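Local coordinates for protein PreproPTTH (Bombyx mori, PDB 5AOQ) that acts as a cystine-knot neurohormone, the prothoracicotropic hormone of the silkworm, perceived by the receptor tyrosine kinase Torso and linked to the timing of metamorphosis, at residues K55-S60 / V92-L97; I63-E68 / V86-P91. The protein carries 1 engineered substitution. All blocks are in the same frame, centred on the assembly; numbering follows the deposited sequence.

Both contacts join the same two antiparallel strands, 55-65 and 86-97, which form one long two-stranded sheet; the centres of the two contacts lie about 20 Å apart. Contact 1 is the buried half near the disulfides, where a beta bulge interrupts the pairing and a second copy of the hormone packs against Tyr-59, Val-94 and Ala-95. Contact 2, farther out and only partly buried, has fewer backbone bonds, and strand 55-65 gives way there to a loop that approaches Torso. Ser, Ala and Val around the bulge, and a disulfide, mark the inner contact, whereas the outer one has an apolar pair on one face, a lysine and glutamate on the other. Ser-60 and Ser-89 touch where they meet.

Contact 1 of 2, residues K55-S60 / V92-L97; sequences KESLYS and VSVACL
Lys-55 and Leu-97 open the antiparallel pairing of 55-60 with 92-97, their side chains lying alongside each other on one face. Lys-55 has CG between its backbone N and carbonyl carbon (chi1 81°) and is extended beyond, so its CE reaches CD1 of Leu-97 at 3.5 Å. Ser-57 sits opposite both Val-94 and Ala-95: its N donates almost straight to Ala-95 O (2.6 Å), while its O accepts from Val-94 N (2.7 Å), the one-residue shift of a beta bulge. The strand direction brings Ser-57 CB to the Ala-95 CB at 3.7 Å; OG, anti to the backbone N (chi1 -176°), comes nearest to Val-94 CG1. On the other face Glu-56 CB rests on Ser-93 OG, a hydroxyl satisfied by Arg-38 O. Tyr-59 touches Val-94 only at its root, CB to CG1 at 3.8 Å; CG anti to N (chi1 -180°) carries the ring past Val-94 to the second subunit, where OH bonds Glu-36 O. Val-94 likewise packs on Val-94 of that subunit. Cys-96 SG lies beside Lys-55 O and is bonded to Cys-40. An antiparallel strand pair tied in by disulfides is characteristic of the cystine-knot fold, here also lining the hormone's dimer interface.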
loop_
_atom_site.group_PDB
_atom_site.type_symbol
_atom_site.label_atom_id
_atom_site.label_comp_id
_atom_site.label_asym_id
_atom_site.label_seq_id
_atom_site.Cartn_x
_atom_site.Cartn_y
_atom_site.Cartn_z
ATOM N N LYS D 55 -26.300 -10.588 8.027
ATOM C CA LYS D 55 -24.918 -11.022 7.876
ATOM C C LYS D 55 -24.036 -9.795 7.813
ATOM O O LYS D 55 -24.520 -8.696 7.558
ATOM C CB LYS D 55 -24.724 -11.850 6.594
ATOM C CG LYS D 55 -24.575 -10.996 5.313
ATOM C CD LYS D 55 -24.183 -11.802 4.082
ATOM C CE LYS D 55 -24.091 -10.885 2.866
ATOM N NZ LYS D 55 -23.439 -11.501 1.680
ATOM N N GLU D 56 -22.743 -9.990 8.042
ATOM C CA GLU D 56 -21.768 -8.937 7.820
ATOM C C GLU D 56 -21.052 -9.294 6.523
ATOM O O GLU D 56 -20.474 -10.373 6.395
ATOM C CB GLU D 56 -20.807 -8.798 9.006
ATOM C CG GLU D 56 -19.905 -9.989 9.276
ATOM C CD GLU D 56 -18.989 -9.758 10.464
ATOM O OE1 GLU D 56 -18.924 -8.609 10.951
ATOM O OE2 GLU D 56 -18.334 -10.723 10.910
ATOM N N SER D 57 -21.122 -8.397 5.546
ATOM C CA SER D 57 -20.569 -8.669 4.226
ATOM C C SER D 57 -19.051 -8.575 4.246
ATOM O O SER D 57 -18.486 -7.486 4.326
ATOM C CB SER D 57 -21.146 -7.698 3.195
ATOM O OG SER D 57 -20.691 -8.010 1.891
ATOM N N LEU D 58 -18.396 -9.729 4.173
ATOM C CA LEU D 58 -16.942 -9.780 4.181
ATOM C C LEU D 58 -16.361 -9.414 2.822
ATOM O O LEU D 58 -16.797 -9.922 1.787
ATOM C CB LEU D 58 -16.461 -11.174 4.587
ATOM C CG LEU D 58 -16.809 -11.634 6.003
ATOM C CD1 LEU D 58 -16.397 -13.084 6.199
ATOM C CD2 LEU D 58 -16.154 -10.742 7.050
ATOM N N TYR D 59 -15.375 -8.522 2.839
ATOM C CA TYR D 59 -14.676 -8.106 1.629
ATOM C C TYR D 59 -13.173 -8.126 1.878
ATOM O O TYR D 59 -12.697 -7.586 2.878
ATOM C CB TYR D 59 -15.130 -6.713 1.189
ATOM C CG TYR D 59 -14.447 -6.215 -0.064
ATOM C CD1 TYR D 59 -14.957 -6.511 -1.322
ATOM C CD2 TYR D 59 -13.292 -5.448 0.008
ATOM C CE1 TYR D 59 -14.335 -6.059 -2.471
ATOM C CE2 TYR D 59 -12.663 -4.990 -1.134
ATOM C CZ TYR D 59 -13.189 -5.298 -2.371
ATOM O OH TYR D 59 -12.567 -4.844 -3.510
ATOM N N SER D 60 -12.436 -8.755 0.967
ATOM C CA SER D 60 -10.992 -8.911 1.114
ATOM C C SER D 60 -10.224 -7.720 0.552
ATOM O O SER D 60 -10.359 -7.385 -0.626
ATOM C CB SER D 60 -10.522 -10.194 0.423
ATOM O OG SER D 60 -11.023 -11.343 1.081
ATOM N N VAL D 92 -12.840 -7.997 5.603
ATOM C CA VAL D 92 -13.437 -7.075 6.561
ATOM C C VAL D 92 -14.913 -6.854 6.243
ATOM O O VAL D 92 -15.322 -6.896 5.082
ATOM C CB VAL D 92 -12.687 -5.719 6.570
ATOM C CG1 VAL D 92 -12.792 -5.031 5.211
ATOM C CG2 VAL D 92 -13.209 -4.816 7.679
ATOM N N SER D 93 -15.708 -6.626 7.284
ATOM C CA SER D 93 -17.116 -6.303 7.108
ATOM C C SER D 93 -17.249 -4.981 6.369
ATOM O O SER D 93 -16.612 -3.995 6.736
ATOM C CB SER D 93 -17.832 -6.228 8.456
ATOM O OG SER D 93 -19.212 -5.959 8.280
ATOM N N VAL D 94 -18.077 -4.970 5.329
ATOM C CA VAL D 94 -18.225 -3.790 4.486
ATOM C C VAL D 94 -19.702 -3.488 4.215
ATOM O O VAL D 94 -20.036 -2.517 3.535
ATOM C CB VAL D 94 -17.462 -3.976 3.154
ATOM C CG1 VAL D 94 -18.244 -4.866 2.184
ATOM C CG2 VAL D 94 -17.152 -2.629 2.530
ATOM N N ALA D 95 -20.585 -4.324 4.751
ATOM C CA ALA D 95 -22.020 -4.101 4.640
ATOM C C ALA D 95 -22.749 -5.057 5.570
ATOM O O ALA D 95 -22.180 -6.060 6.002
ATOM C CB ALA D 95 -22.490 -4.289 3.202
ATOM N N CYS D 96 -24.000 -4.734 5.885
ATOM C CA CYS D 96 -24.849 -5.623 6.669
ATOM C C CYS D 96 -26.072 -6.005 5.841
ATOM O O CYS D 96 -26.870 -5.142 5.469
ATOM C CB CYS D 96 -25.268 -4.966 7.985
ATOM S SG CYS D 96 -26.022 -6.121 9.154
ATOM N N LEU D 97 -26.212 -7.297 5.555
ATOM C CA LEU D 97 -27.230 -7.782 4.628
ATOM C C LEU D 97 -28.041 -8.927 5.238
ATOM O O LEU D 97 -27.526 -9.700 6.041
ATOM C CB LEU D 97 -26.567 -8.224 3.323
ATOM C CG LEU D 97 -25.683 -7.153 2.668
ATOM C CD1 LEU D 97 -24.868 -7.720 1.513
ATOM C CD2 LEU D 97 -26.526 -5.982 2.191
#

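Contact 2 of 2, residues I63-E68 / V86-P91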
loop_
_atom_site.group_PDB
_atom_site.type_symbol
_atom_site.label_atom_id
_atom_site.label_comp_id
_atom_site.label_asym_id
_atom_site.label_seq_id
_atom_site.Cartn_x
_atom_site.Cartn_y
_atom_site.Cartn_z
ATOM N N ILE D 63 -3.201 -5.713 2.415
ATOM C CA ILE D 63 -2.342 -4.926 3.302
ATOM C C ILE D 63 -0.888 -5.376 3.170
ATOM O O ILE D 63 -0.619 -6.553 2.932
ATOM C CB ILE D 63 -2.798 -5.036 4.779
ATOM C CG1 ILE D 63 -4.117 -4.293 4.981
ATOM C CG2 ILE D 63 -1.744 -4.476 5.734
ATOM C CD1 ILE D 63 -5.325 -5.175 4.877
ATOM N N LEU D 64 0.040 -4.435 3.336
ATOM C CA LEU D 64 1.468 -4.719 3.217
ATOM C C LEU D 64 2.138 -4.801 4.588
ATOM O O LEU D 64 1.862 -3.986 5.469
ATOM C CB LEU D 64 2.156 -3.645 2.371
ATOM C CG LEU D 64 1.667 -3.474 0.929
ATOM C CD1 LEU D 64 2.444 -2.371 0.230
ATOM C CD2 LEU D 64 1.781 -4.771 0.153
ATOM N N LYS D 65 3.017 -5.789 4.759
ATOM C CA LYS D 65 3.739 -5.985 6.018
ATOM C C LYS D 65 5.169 -5.441 5.933
ATOM O O LYS D 65 5.670 -5.171 4.842
ATOM C CB LYS D 65 3.760 -7.468 6.394
ATOM C CG LYS D 65 2.377 -8.104 6.505
ATOM C CD LYS D 65 1.589 -7.586 7.705
ATOM C CE LYS D 65 2.103 -8.170 9.014
ATOM N NZ LYS D 65 1.277 -7.746 10.180
ATOM N N ARG D 66 5.822 -5.302 7.086
ATOM C CA ARG D 66 7.107 -4.604 7.182
ATOM C C ARG D 66 8.307 -5.536 7.406
ATOM O O ARG D 66 8.195 -6.756 7.281
ATOM C CB ARG D 66 7.029 -3.561 8.306
ATOM C CG ARG D 66 6.471 -2.222 7.861
ATOM C CD ARG D 66 6.447 -1.224 9.006
ATOM N NE ARG D 66 7.789 -0.849 9.450
ATOM C CZ ARG D 66 8.494 0.164 8.955
ATOM N NH1 ARG D 66 8.000 0.923 7.984
ATOM N NH2 ARG D 66 9.705 0.422 9.433
ATOM N N ARG D 67 9.450 -4.933 7.731
ATOM C CA ARG D 67 10.726 -5.631 7.872
ATOM C C ARG D 67 10.708 -6.753 8.910
ATOM O O ARG D 67 11.345 -7.790 8.718
ATOM C CB ARG D 67 11.825 -4.631 8.249
ATOM C CG ARG D 67 11.926 -3.413 7.333
ATOM C CD ARG D 67 12.845 -2.344 7.914
ATOM N NE ARG D 67 12.403 -1.885 9.229
ATOM C CZ ARG D 67 12.930 -0.854 9.882
ATOM N NH1 ARG D 67 13.921 -0.154 9.346
ATOM N NH2 ARG D 67 12.461 -0.515 11.075
ATOM N N GLU D 68 9.992 -6.535 10.011
ATOM C CA GLU D 68 9.991 -7.467 11.139
ATOM C C GLU D 68 9.622 -8.891 10.727
ATOM O O GLU D 68 10.021 -9.858 11.378
ATOM C CB GLU D 68 9.022 -6.988 12.223
ATOM C CG GLU D 68 9.355 -5.622 12.800
ATOM C CD GLU D 68 8.371 -5.189 13.870
ATOM O OE1 GLU D 68 7.569 -6.034 14.320
ATOM O OE2 GLU D 68 8.397 -4.002 14.259
ATOM N N VAL D 86 5.515 -7.597 2.148
ATOM C CA VAL D 86 4.636 -8.686 1.732
ATOM C C VAL D 86 3.177 -8.265 1.778
ATOM O O VAL D 86 2.705 -7.725 2.779
ATOM C CB VAL D 86 4.815 -9.947 2.607
ATOM C CG1 VAL D 86 3.725 -10.987 2.326
ATOM C CG2 VAL D 86 6.183 -10.545 2.399
ATOM N N ALA D 87 2.470 -8.531 0.683
ATOM C CA ALA D 87 1.049 -8.227 0.581
ATOM C C ALA D 87 0.226 -9.419 1.044
ATOM O O ALA D 87 0.470 -10.551 0.627
ATOM C CB ALA D 87 0.686 -7.854 -0.844
ATOM N N GLU D 88 -0.749 -9.153 1.906
ATOM C CA GLU D 88 -1.629 -10.194 2.417
ATOM C C GLU D 88 -3.079 -9.740 2.353
ATOM O O GLU D 88 -3.382 -8.553 2.499
ATOM C CB GLU D 88 -1.250 -10.573 3.850
ATOM C CG GLU D 88 -1.369 -9.440 4.859
ATOM C CD GLU D 88 -1.110 -9.904 6.279
ATOM O OE1 GLU D 88 0.066 -10.146 6.623
ATOM O OE2 GLU D 88 -2.083 -10.029 7.052
ATOM N N SER D 89 -3.966 -10.702 2.132
ATOM C CA SER D 89 -5.396 -10.440 2.065
ATOM C C SER D 89 -5.970 -10.231 3.459
ATOM O O SER D 89 -5.477 -10.790 4.438
ATOM C CB SER D 89 -6.118 -11.593 1.366
ATOM O OG SER D 89 -7.519 -11.385 1.358
ATOM N N HIS D 90 -7.015 -9.414 3.534
ATOM C CA HIS D 90 -7.650 -9.080 4.800
ATOM C C HIS D 90 -9.156 -8.917 4.612
ATOM O O HIS D 90 -9.613 -7.881 4.128
ATOM C CB HIS D 90 -7.045 -7.798 5.373
ATOM C CG HIS D 90 -7.396 -7.548 6.806
ATOM N ND1 HIS D 90 -7.208 -8.489 7.794
ATOM C CD2 HIS D 90 -7.920 -6.460 7.419
ATOM C CE1 HIS D 90 -7.604 -7.994 8.953
ATOM N NE2 HIS D 90 -8.039 -6.763 8.753
ATOM N N PRO D 91 -9.934 -9.951 4.977
ATOM C CA PRO D 91 -11.389 -9.811 4.893
ATOM C C PRO D 91 -11.920 -8.881 5.972
ATOM O O PRO D 91 -11.482 -8.967 7.120
ATOM C CB PRO D 91 -11.893 -11.241 5.096
ATOM C CG PRO D 91 -10.838 -11.894 5.908
ATOM C CD PRO D 91 -9.539 -11.286 5.462
#
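Two nearly straight backbone bonds hold the firm part of this contact: Ile-63 N donates to Glu-88 O at 2.8 Å and Glu-88 N returns to Ile-63 O at 2.8 Å, both nearly along the C=O axes. A third, from Lys-65 N to Val-86 O (2.8 Å), is more bent, at 154°, as the pairing fades toward the loop. Beside them, Leu-64 has CG anti to its carbonyl carbon (chi1 -60°), and of its two methyls CD2 is the one laid against the CB of Ala-87, 3.4 Å away. Ile-77 touches Ala-87, and Leu-64 of the second subunit packs on Leu-64. The other face carries the buried Ile-63 and Val-86 together with a looser, partly exposed pair, Lys-65 and Glu-88. Lys-65, bent at chi2 and chi3, crosses Glu-88 obliquely, its CG and CD passing next to OE1, yet NZ stays 4.5 Å from Glu-88 OE1, too far for a salt bridge; any attraction there is probably weak. His-90 NE2 bonds Glu-24 OE2, tying the strand to strand 20-24. Past Lys-65 the segments part, and Arg-67 packs on Torso. The geometry is that of the outer part of a long beta hairpin, a two-stranded finger as in cystine-knot growth factors, whose connecting loop begins beside the receptor.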